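Local coordinates for protein amidase, hydantoinase/carbamoylase family (Burkholderia vietnamiensis, PDB 5I4M) that probably hydrolyses N-carbamoyl-L-amino acids with a pair of zinc ions, as expected of an M20-family amidase that works as a dimer, at residues F208-E213 and V393-I398; I225-D230 and H370-S375; R31-L36 and G112-I117. All coordinates share one frame; numbering follows the deposited sequence.

Contact 1: residues F208-E213 and V393-I398; sequences FELHIE and VFVPCI. With ZN (zinc ion), chain C.
Two parallel strands of the catalytic zinc-binding domain of this M20-family enzyme pair here, Leu210, His211 and Ile212 bridging to Val393, Phe394 and Val395, and the first of them delivers a metal ligand from its C-terminal end. The ladder opens with Val393 N on Glu209 O (2.9 Å) and continues with His211 N to Val393 O and Val395 N to His211 O. A further bond, Glu213 N to Val395 O at 2.8 Å, carries the pairing one residue past the end of the strand at Ile212.

On one face the branched and aliphatic side chains suit a buried sheet: Leu210 CD1 lies against Val393 CG1 at 3.7 Å, and Ile212 CG2 meets Val395 CG2. The other face carries His211 and Phe394. The imidazole swings away from the neighbouring strand; of its side chain, His211 CB comes nearest to Phe394, 4.0 Å from CE1, while His211 NE2 binds zinc at 2.2 Å. Its second nitrogen is engaged too: His211 ND1 donates to Ile212 O at 2.8 Å, in the carbonyl plane and close to the ring plane, which fixes the ring's rotation and leaves NE2 for the metal. Glu213 CA sits over the face of the Phe394 ring, 4.0 Å from its centroid, a CH-pi contact. With CG anti to the backbone N (chi1 179°), Glu213 runs on extended, and its carboxylate accepts from the backbone N of Ile217 and Leu218.

His104 and Asp115 join His211 on the zinc. Helix 117-132 covers Leu210, Ile212 and Val395 through Tyr118, helix 411-429 packs on Val393 and Pro396, strand 99-103 flanks 206-212, and Phe394 reaches Leu218 of helix 217-220.

Contact 2: residues I225-D230 and H370-S375; sequences IGVVTD and HRDIVS
Ile373 places CG2 between its backbone N and carbonyl carbon, CG1 lying anti to the N (chi1 -167°), and this turns the methyl inward across the strand pair. Val228 answers with CG2 beside its own backbone N, and the two methyls, Ile373 CG2 and Val228 CG2, meet at 3.9 Å. The same Ile373 CG2 lies 3.8 Å from Gly226 CA; Gly226, having no side chain, leaves room for this methyl.

The strands run parallel but strongly twisted, their axes 46° apart. Arg371 N to Ile225 O, Val227 N to Arg371 O, Ile373 N to Val227 O (3.0 Å) and Thr229 N to Ile373 O form the ladder. The register then slips by one: Thr229 is an extra residue on its strand, and Asp230 O, not Thr229 O, accepts from Ser375 N at 2.9 Å.

On the more exposed face Val227 lies alongside both His370 and Asp372, with Val227 CB 3.7 Å from Asp372 OD1. Thr229 crosses Asp372 at about a right angle, its CG2 3.8 Å from Asp372 CG, and its hydroxyl donates to Asp230 OD1 at 2.7 Å. Polar tips suit this border: Asp372 forms a salt bridge with Arg360 and His370 bonds to Asp364, both on helix 353-365.

Helix 353-365 thus lies over the Val227 face. On the opposite face Arg371 NE donates to the carbonyl O of the next residue, Asp372, while its NH1 pairs with Glu221. There Val228 and Ile373 pack against Phe394 of strand 390-395, and Ile373 and Arg371 also touch helix 217-220.

Contact 3: residues R31-L36 and G112-I117; sequences RLWDSL and GRFDGI. With ZN (zinc ion), chain C; ZN (zinc ion), chain D; 3PG (3-phosphoglyceric acid), chain E.
The indole of Trp33 and the ring of Phe114 meet obliquely, with planes at 41° and centroids 5.9 Å apart. Contact is made at the far rim of each: Trp33 CH2 lies 4.0 Å from Phe114 CZ, and Trp33 CZ3 is as near to Phe114 CE1. With CG anti to the backbone N (chi1 -179°), Trp33 carries its six-membered ring along the helix flank to the loop. Leu36, one turn on, crosses Phe114 at about a right angle and brings CD1 to the ring edge, 4.2 Å from Phe114 CE1. Its other methyl, Leu36 CD2, touches Ile117 CG2 at 4.0 Å, these two side chains sliding past each other in opposite directions. A forked leucine suits the spot, one branch serving the ring and the other the isoleucine.

Polar groups meet through water, which donates both to Leu36 O and to Arg113 O (2.8 Å). Phe114 CE2 lies over the rim of one face of the Arg113 guanidinium, whose NH2 forms a salt bridge with Asp408. Gly116, at the N-cap of helix 117-132, has positive phi, which glycine adopts readily.

The apolar side chains meet one side of the loop; from it Asp115 reaches the two zinc ions. Asp115 OD1 binds the zinc shared with His104 and His211 at 2.1 Å, and Asp115 OD2 the one shared with Glu150 and His403 at 2.0 Å; the phosphate of 3-phosphoglyceric acid spans both. Glu407 accepts from the backbone N of Phe114 and of Asp115, a second-shell grip on the bridging residue. One carboxylate giving an oxygen to each zinc ties the loop's position to the spacing of the ions, with apolar packing behind and metal binding in front.

In the fold
Contacts 1 and 2 are parallel strand pairs joined side by side: strand 390-395 lies next to strand 225-242, Phe394 O probably accepts from Gly226 N, and the Phe394 ring packs on Val228 and Ser375. Contact 1 is fully buried, whereas contact 2 is partly exposed and carries charged and polar side chains along its more exposed face. Contact 3 is also buried but joins a helix to a loop, through apolar side chains and one shared water in place of a backbone ladder. It meets contact 1 at a zinc ion bound by His211 and Asp115, with Ile212 against Phe114. Contacts 2 and 3 do not touch, their nearest atoms about 10 Å apart.

Contact 1: residues F208-E213 and V393-I398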
loop_
_atom_site.group_PDB
_atom_site.type_symbol
_atom_site.label_atom_id
_atom_site.label_comp_id
_atom_site.label_asym_id
_atom_site.label_seq_id
_atom_site.Cartn_x
_atom_site.Cartn_y
_atom_site.Cartn_z
ATOM N N PHE A 208 1.580 18.640 33.640
ATOM C CA PHE A 208 1.595 19.623 32.567
ATOM C C PHE A 208 2.358 19.025 31.396
ATOM O O PHE A 208 3.400 18.404 31.599
ATOM C CB PHE A 208 2.285 20.936 32.979
ATOM C CG PHE A 208 1.612 21.666 34.102
ATOM C CD1 PHE A 208 0.631 22.609 33.842
ATOM C CD2 PHE A 208 1.977 21.427 35.417
ATOM C CE1 PHE A 208 0.007 23.288 34.878
ATOM C CE2 PHE A 208 1.373 22.101 36.455
ATOM C CZ PHE A 208 0.381 23.037 36.187
ATOM N N GLU A 209 1.858 19.220 30.179
ATOM C CA GLU A 209 2.597 18.829 28.985
ATOM C C GLU A 209 2.795 20.042 28.083
ATOM O O GLU A 209 1.842 20.757 27.756
ATOM C CB GLU A 209 1.888 17.701 28.223
ATOM C CG GLU A 209 2.601 17.310 26.905
ATOM C CD GLU A 209 2.077 16.017 26.311
ATOM O OE1 GLU A 209 1.152 15.435 26.907
ATOM O OE2 GLU A 209 2.604 15.563 25.264
ATOM N N LEU A 210 4.038 20.265 27.691
ATOM C CA LEU A 210 4.428 21.312 26.759
ATOM C C LEU A 210 4.514 20.712 25.354
ATOM O O LEU A 210 5.104 19.641 25.170
ATOM C CB LEU A 210 5.777 21.894 27.202
ATOM C CG LEU A 210 6.543 22.810 26.252
ATOM C CD1 LEU A 210 5.773 24.087 26.014
ATOM C CD2 LEU A 210 7.929 23.101 26.854
ATOM N N HIS A 211 3.909 21.377 24.369
ATOM C CA HIS A 211 3.838 20.804 23.023
ATOM C C HIS A 211 3.715 21.922 21.997
ATOM O O HIS A 211 3.205 23.000 22.302
ATOM C CB HIS A 211 2.631 19.867 22.907
ATOM C CG HIS A 211 2.784 18.789 21.880
ATOM N ND1 HIS A 211 2.694 19.030 20.524
ATOM C CD2 HIS A 211 2.987 17.456 22.016
ATOM C CE1 HIS A 211 2.840 17.886 19.869
ATOM N NE2 HIS A 211 3.022 16.919 20.750
ATOM N N ILE A 212 4.177 21.668 20.768
ATOM C CA ILE A 212 3.890 22.629 19.710
ATOM C C ILE A 212 2.416 22.513 19.337
ATOM O O ILE A 212 1.798 21.447 19.479
ATOM C CB ILE A 212 4.788 22.431 18.472
ATOM C CG1 ILE A 212 4.660 21.004 17.937
ATOM C CG2 ILE A 212 6.244 22.769 18.796
ATOM C CD1 ILE A 212 5.035 20.889 16.473
ATOM N N GLU A 213 1.850 23.614 18.839
ATOM C CA GLU A 213 0.417 23.646 18.550
ATOM C C GLU A 213 0.007 22.594 17.517
ATOM O O GLU A 213 -1.065 21.981 17.637
ATOM C CB GLU A 213 0.013 25.032 18.056
ATOM C CG GLU A 213 -1.476 25.098 17.725
ATOM C CD GLU A 213 -1.847 26.345 16.953
ATOM O OE1 GLU A 213 -2.853 26.312 16.222
ATOM O OE2 GLU A 213 -1.122 27.347 17.062
ATOM N N VAL A 393 0.689 23.417 27.771
ATOM C CA VAL A 393 1.298 24.650 27.284
ATOM C C VAL A 393 1.591 24.446 25.808
ATOM O O VAL A 393 2.280 23.489 25.449
ATOM C CB VAL A 393 2.597 24.978 28.032
ATOM C CG1 VAL A 393 3.188 26.301 27.522
ATOM C CG2 VAL A 393 2.374 25.004 29.534
ATOM N N PHE A 394 1.056 25.322 24.956
ATOM C CA PHE A 394 1.368 25.318 23.532
ATOM C C PHE A 394 2.317 26.461 23.195
ATOM O O PHE A 394 2.268 27.530 23.809
ATOM C CB PHE A 394 0.120 25.477 22.655
ATOM C CG PHE A 394 -0.619 24.181 22.342
ATOM C CD1 PHE A 394 -0.205 22.957 22.858
ATOM C CD2 PHE A 394 -1.735 24.211 21.519
ATOM C CE1 PHE A 394 -0.896 21.793 22.556
ATOM C CE2 PHE A 394 -2.430 23.053 21.214
ATOM C CZ PHE A 394 -2.007 21.839 21.734
ATOM N N VAL A 395 3.165 26.226 22.204
ATOM C CA VAL A 395 3.861 27.285 21.474
ATOM C C VAL A 395 3.492 27.119 20.007
ATOM O O VAL A 395 2.952 26.070 19.617
ATOM C CB VAL A 395 5.393 27.226 21.689
ATOM C CG1 VAL A 395 5.725 27.226 23.172
ATOM C CG2 VAL A 395 6.006 26.025 20.957
ATOM N N PRO A 396 3.737 28.132 19.168
ATOM C CA PRO A 396 3.368 28.023 17.749
ATOM C C PRO A 396 4.290 27.066 17.017
ATOM O O PRO A 396 5.304 26.614 17.543
ATOM C CB PRO A 396 3.531 29.453 17.209
ATOM C CG PRO A 396 3.693 30.335 18.414
ATOM C CD PRO A 396 4.284 29.464 19.482
ATOM N N CYS A 397 3.929 26.768 15.768
ATOM C CA CYS A 397 4.867 26.142 14.847
ATOM C C CYS A 397 4.718 26.787 13.478
ATOM O O CYS A 397 3.660 27.323 13.142
ATOM C CB CYS A 397 4.685 24.621 14.750
ATOM S SG CYS A 397 3.012 24.078 14.356
ATOM N N ILE A 398 5.801 26.735 12.699
ATOM C CA ILE A 398 5.887 27.499 11.457
ATOM C C ILE A 398 4.859 26.981 10.463
ATOM O O ILE A 398 4.817 25.780 10.155
ATOM C CB ILE A 398 7.305 27.421 10.870
ATOM C CG1 ILE A 398 8.304 28.131 11.777
ATOM C CG2 ILE A 398 7.328 28.003 9.467
ATOM C CD1 ILE A 398 8.178 29.638 11.769
HETATM ZN ZN ZN C . 2.740 14.828 19.997
HETATM O O HOH W 1 0.982 28.112 15.160
HETATM O O HOH W 2 1.586 14.410 21.805
#

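Contact 2: residues I225-D230 and H370-S375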
loop_
_atom_site.group_PDB
_atom_site.type_symbol
_atom_site.label_atom_id
_atom_site.label_comp_id
_atom_site.label_asym_id
_atom_site.label_seq_id
_atom_site.Cartn_x
_atom_site.Cartn_y
_atom_site.Cartn_z
ATOM N N ILE A 225 2.198 32.032 23.430
ATOM C CA ILE A 225 1.814 30.919 24.295
ATOM C C ILE A 225 0.354 30.572 24.034
ATOM O O ILE A 225 -0.500 31.461 23.970
ATOM C CB ILE A 225 2.030 31.265 25.783
ATOM C CG1 ILE A 225 3.511 31.533 26.068
ATOM C CG2 ILE A 225 1.507 30.143 26.700
ATOM C CD1 ILE A 225 4.377 30.301 25.890
ATOM N N GLY A 226 0.069 29.277 23.882
ATOM C CA GLY A 226 -1.282 28.782 23.926
ATOM C C GLY A 226 -1.595 28.228 25.299
ATOM O O GLY A 226 -0.978 27.259 25.746
ATOM N N VAL A 227 -2.563 28.852 25.967
ATOM C CA VAL A 227 -3.080 28.369 27.243
ATOM C C VAL A 227 -4.127 27.311 26.903
ATOM O O VAL A 227 -5.264 27.632 26.547
ATOM C CB VAL A 227 -3.655 29.508 28.091
ATOM C CG1 VAL A 227 -4.208 28.984 29.408
ATOM C CG2 VAL A 227 -2.570 30.554 28.360
ATOM N N VAL A 228 -3.735 26.042 26.957
ATOM C CA VAL A 228 -4.604 24.984 26.448
ATOM C C VAL A 228 -5.674 24.685 27.486
ATOM O O VAL A 228 -5.364 24.260 28.605
ATOM C CB VAL A 228 -3.809 23.718 26.113
ATOM C CG1 VAL A 228 -4.731 22.701 25.431
ATOM C CG2 VAL A 228 -2.615 24.048 25.214
ATOM N N THR A 229 -6.935 24.872 27.101
ATOM C CA THR A 229 -8.063 24.699 28.008
ATOM C C THR A 229 -8.799 23.390 27.806
ATOM O O THR A 229 -9.447 22.912 28.741
ATOM C CB THR A 229 -9.073 25.837 27.826
ATOM O OG1 THR A 229 -9.574 25.804 26.484
ATOM C CG2 THR A 229 -8.414 27.187 28.088
ATOM N N ASP A 230 -8.727 22.822 26.603
ATOM C CA ASP A 230 -9.487 21.641 26.218
ATOM C C ASP A 230 -8.693 20.878 25.170
ATOM O O ASP A 230 -7.751 21.400 24.572
ATOM C CB ASP A 230 -10.857 22.004 25.633
ATOM C CG ASP A 230 -11.716 22.798 26.588
ATOM O OD1 ASP A 230 -11.567 24.041 26.632
ATOM O OD2 ASP A 230 -12.569 22.180 27.268
ATOM N N HIS A 370 -0.494 35.662 24.773
ATOM C CA HIS A 370 -1.107 34.340 24.862
ATOM C C HIS A 370 -2.583 34.412 24.498
ATOM O O HIS A 370 -3.190 35.487 24.480
ATOM C CB HIS A 370 -0.934 33.728 26.263
ATOM C CG HIS A 370 -1.464 34.585 27.372
ATOM N ND1 HIS A 370 -2.776 34.540 27.791
ATOM C CD2 HIS A 370 -0.853 35.511 28.151
ATOM C CE1 HIS A 370 -2.950 35.398 28.781
ATOM N NE2 HIS A 370 -1.799 36.002 29.017
ATOM N N ARG A 371 -3.146 33.247 24.183
ATOM C CA ARG A 371 -4.590 33.099 24.056
ATOM C C ARG A 371 -4.986 31.694 24.483
ATOM O O ARG A 371 -4.182 30.759 24.443
ATOM C CB ARG A 371 -5.078 33.362 22.627
ATOM C CG ARG A 371 -4.449 32.445 21.581
ATOM C CD ARG A 371 -5.325 32.362 20.347
ATOM N NE ARG A 371 -6.443 31.451 20.559
ATOM C CZ ARG A 371 -7.479 31.323 19.736
ATOM N NH1 ARG A 371 -7.560 32.061 18.641
ATOM N NH2 ARG A 371 -8.438 30.451 20.010
ATOM N N ASP A 372 -6.240 31.557 24.898
ATOM C CA ASP A 372 -6.795 30.236 25.167
ATOM C C ASP A 372 -6.904 29.452 23.865
ATOM O O ASP A 372 -7.209 30.012 22.811
ATOM C CB ASP A 372 -8.184 30.356 25.802
ATOM C CG ASP A 372 -8.147 30.890 27.214
ATOM O OD1 ASP A 372 -7.045 31.058 27.770
ATOM O OD2 ASP A 372 -9.241 31.131 27.779
ATOM N N ILE A 373 -6.681 28.137 23.937
ATOM C CA ILE A 373 -6.711 27.331 22.723
ATOM C C ILE A 373 -7.135 25.900 23.042
ATOM O O ILE A 373 -6.929 25.393 24.151
ATOM C CB ILE A 373 -5.339 27.378 22.011
ATOM C CG1 ILE A 373 -5.448 26.802 20.598
ATOM C CG2 ILE A 373 -4.288 26.671 22.854
ATOM C CD1 ILE A 373 -4.336 27.276 19.647
ATOM N N VAL A 374 -7.753 25.254 22.050
ATOM C CA VAL A 374 -8.190 23.866 22.136
ATOM C C VAL A 374 -7.222 23.009 21.333
ATOM O O VAL A 374 -6.937 23.305 20.165
ATOM C CB VAL A 374 -9.631 23.707 21.618
ATOM C CG1 VAL A 374 -10.072 22.228 21.665
ATOM C CG2 VAL A 374 -10.581 24.585 22.429
ATOM N N SER A 375 -6.697 21.960 21.957
ATOM C CA SER A 375 -5.767 21.076 21.260
ATOM C C SER A 375 -6.496 20.260 20.193
ATOM O O SER A 375 -7.507 19.604 20.476
ATOM C CB SER A 375 -5.078 20.146 22.258
ATOM O OG SER A 375 -4.262 19.188 21.597
#

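Contact 3: residues R31-L36 and G112-I117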
loop_
_atom_site.group_PDB
_atom_site.type_symbol
_atom_site.label_atom_id
_atom_site.label_comp_id
_atom_site.label_asym_id
_atom_site.label_seq_id
_atom_site.Cartn_x
_atom_site.Cartn_y
_atom_site.Cartn_z
ATOM N N ARG A 31 20.705 25.856 25.869
ATOM C CA ARG A 31 20.872 24.473 26.297
ATOM C C ARG A 31 19.709 23.613 25.826
ATOM O O ARG A 31 19.914 22.503 25.322
ATOM C CB ARG A 31 21.010 24.411 27.815
ATOM C CG ARG A 31 21.249 23.008 28.352
ATOM C CD ARG A 31 21.605 23.069 29.834
ATOM N NE ARG A 31 20.529 23.653 30.631
ATOM C CZ ARG A 31 20.683 24.088 31.877
ATOM N NH1 ARG A 31 21.877 24.013 32.452
ATOM N NH2 ARG A 31 19.657 24.610 32.542
ATOM N N LEU A 32 18.478 24.121 25.962
ATOM C CA LEU A 32 17.307 23.384 25.502
ATOM C C LEU A 32 17.317 23.218 23.983
ATOM O O LEU A 32 17.109 22.117 23.466
ATOM C CB LEU A 32 16.038 24.108 25.961
ATOM C CG LEU A 32 14.716 23.559 25.410
ATOM C CD1 LEU A 32 14.553 22.091 25.715
ATOM C CD2 LEU A 32 13.554 24.360 26.010
ATOM N N TRP A 33 17.551 24.312 23.252
ATOM C CA TRP A 33 17.601 24.243 21.795
ATOM C C TRP A 33 18.650 23.248 21.322
ATOM O O TRP A 33 18.386 22.427 20.434
ATOM C CB TRP A 33 17.887 25.624 21.206
ATOM C CG TRP A 33 17.928 25.605 19.702
ATOM C CD1 TRP A 33 19.033 25.445 18.907
ATOM C CD2 TRP A 33 16.812 25.725 18.816
ATOM N NE1 TRP A 33 18.669 25.465 17.578
ATOM C CE2 TRP A 33 17.310 25.627 17.498
ATOM C CE3 TRP A 33 15.432 25.896 19.007
ATOM C CZ2 TRP A 33 16.482 25.722 16.380
ATOM C CZ3 TRP A 33 14.615 25.981 17.894
ATOM C CH2 TRP A 33 15.138 25.893 16.599
ATOM N N ASP A 34 19.857 23.310 21.895
ATOM C CA ASP A 34 20.902 22.374 21.487
ATOM C C ASP A 34 20.514 20.936 21.798
ATOM O O ASP A 34 20.856 20.022 21.040
ATOM C CB ASP A 34 22.232 22.726 22.156
ATOM C CG ASP A 34 22.795 24.050 21.674
ATOM O OD1 ASP A 34 22.320 24.551 20.634
ATOM O OD2 ASP A 34 23.718 24.583 22.330
ATOM N N SER A 35 19.791 20.707 22.897
ATOM C CA SER A 35 19.360 19.345 23.165
ATOM C C SER A 35 18.362 18.877 22.113
ATOM O O SER A 35 18.387 17.703 21.723
ATOM C CB SER A 35 18.783 19.225 24.581
ATOM O OG SER A 35 17.496 19.804 24.697
ATOM N N LEU A 36 17.515 19.787 21.609
ATOM C CA LEU A 36 16.605 19.427 20.524
ATOM C C LEU A 36 17.373 19.106 19.248
ATOM O O LEU A 36 17.065 18.125 18.563
ATOM C CB LEU A 36 15.601 20.552 20.276
ATOM C CG LEU A 36 14.460 20.573 21.291
ATOM C CD1 LEU A 36 13.797 21.955 21.375
ATOM C CD2 LEU A 36 13.411 19.522 20.942
ATOM N N GLY A 112 8.462 15.460 12.531
ATOM C CA GLY A 112 9.231 16.670 12.710
ATOM C C GLY A 112 10.149 16.578 13.915
ATOM O O GLY A 112 10.100 15.637 14.704
ATOM N N ARG A 113 10.989 17.600 14.050
ATOM C CA ARG A 113 11.973 17.654 15.123
ATOM C C ARG A 113 11.405 18.152 16.445
ATOM O O ARG A 113 12.159 18.245 17.420
ATOM C CB ARG A 113 13.144 18.550 14.694
ATOM C CG ARG A 113 13.981 17.939 13.556
ATOM C CD ARG A 113 14.941 18.949 12.906
ATOM N NE ARG A 113 14.190 20.037 12.293
ATOM C CZ ARG A 113 14.455 21.327 12.451
ATOM N NH1 ARG A 113 15.499 21.712 13.182
ATOM N NH2 ARG A 113 13.679 22.231 11.861
ATOM N N PHE A 114 10.107 18.459 16.519
ATOM C CA PHE A 114 9.571 19.071 17.728
ATOM C C PHE A 114 8.373 18.339 18.330
ATOM O O PHE A 114 8.179 18.378 19.554
ATOM C CB PHE A 114 9.205 20.527 17.432
ATOM C CG PHE A 114 10.376 21.355 16.988
ATOM C CD1 PHE A 114 11.231 21.922 17.926
ATOM C CD2 PHE A 114 10.649 21.535 15.636
ATOM C CE1 PHE A 114 12.331 22.669 17.527
ATOM C CE2 PHE A 114 11.747 22.289 15.226
ATOM C CZ PHE A 114 12.583 22.861 16.173
ATOM N N ASP A 115 7.550 17.695 17.504
ATOM C CA ASP A 115 6.363 17.005 18.015
ATOM C C ASP A 115 6.783 15.986 19.065
ATOM O O ASP A 115 7.640 15.134 18.807
ATOM C CB ASP A 115 5.627 16.348 16.841
ATOM C CG ASP A 115 4.412 15.528 17.248
ATOM O OD1 ASP A 115 3.992 15.537 18.431
ATOM O OD2 ASP A 115 3.841 14.886 16.324
ATOM N N GLY A 116 6.236 16.124 20.272
ATOM C CA GLY A 116 6.587 15.230 21.362
ATOM C C GLY A 116 7.933 15.477 22.026
ATOM O O GLY A 116 8.009 15.651 23.247
ATOM N N ILE A 117 9.013 15.467 21.248
ATOM C CA ILE A 117 10.331 15.528 21.877
ATOM C C ILE A 117 10.538 16.866 22.588
ATOM O O ILE A 117 11.239 16.934 23.605
ATOM C CB ILE A 117 11.435 15.238 20.832
ATOM C CG1 ILE A 117 12.823 15.215 21.491
ATOM C CG2 ILE A 117 11.394 16.259 19.705
ATOM C CD1 ILE A 117 13.014 14.091 22.507
HETATM ZN ZN ZN C . 2.740 14.828 19.997
HETATM ZN ZN ZN D . 2.430 13.446 16.400
HETATM C C1 3PG E . -2.969 12.380 17.218
HETATM O O1 3PG E . -2.940 12.042 16.021
HETATM O O2 3PG E . -3.584 13.391 17.621
HETATM C C2 3PG E . -2.232 11.521 18.205
HETATM O O3 3PG E . -2.742 11.738 19.532
HETATM C C3 3PG E . -0.770 11.904 18.164
HETATM O O1P 3PG E . -0.623 13.252 18.617
HETATM P P 3PG E . 0.776 14.047 18.314
HETATM O O2P 3PG E . 1.893 13.087 18.647
HETATM O O3P 3PG E . 0.698 14.359 16.826
HETATM O O4P 3PG E . 0.713 15.261 19.259
HETATM O O HOH W 3 14.443 16.961 18.445
HETATM O O HOH W 2 1.586 14.410 21.805
#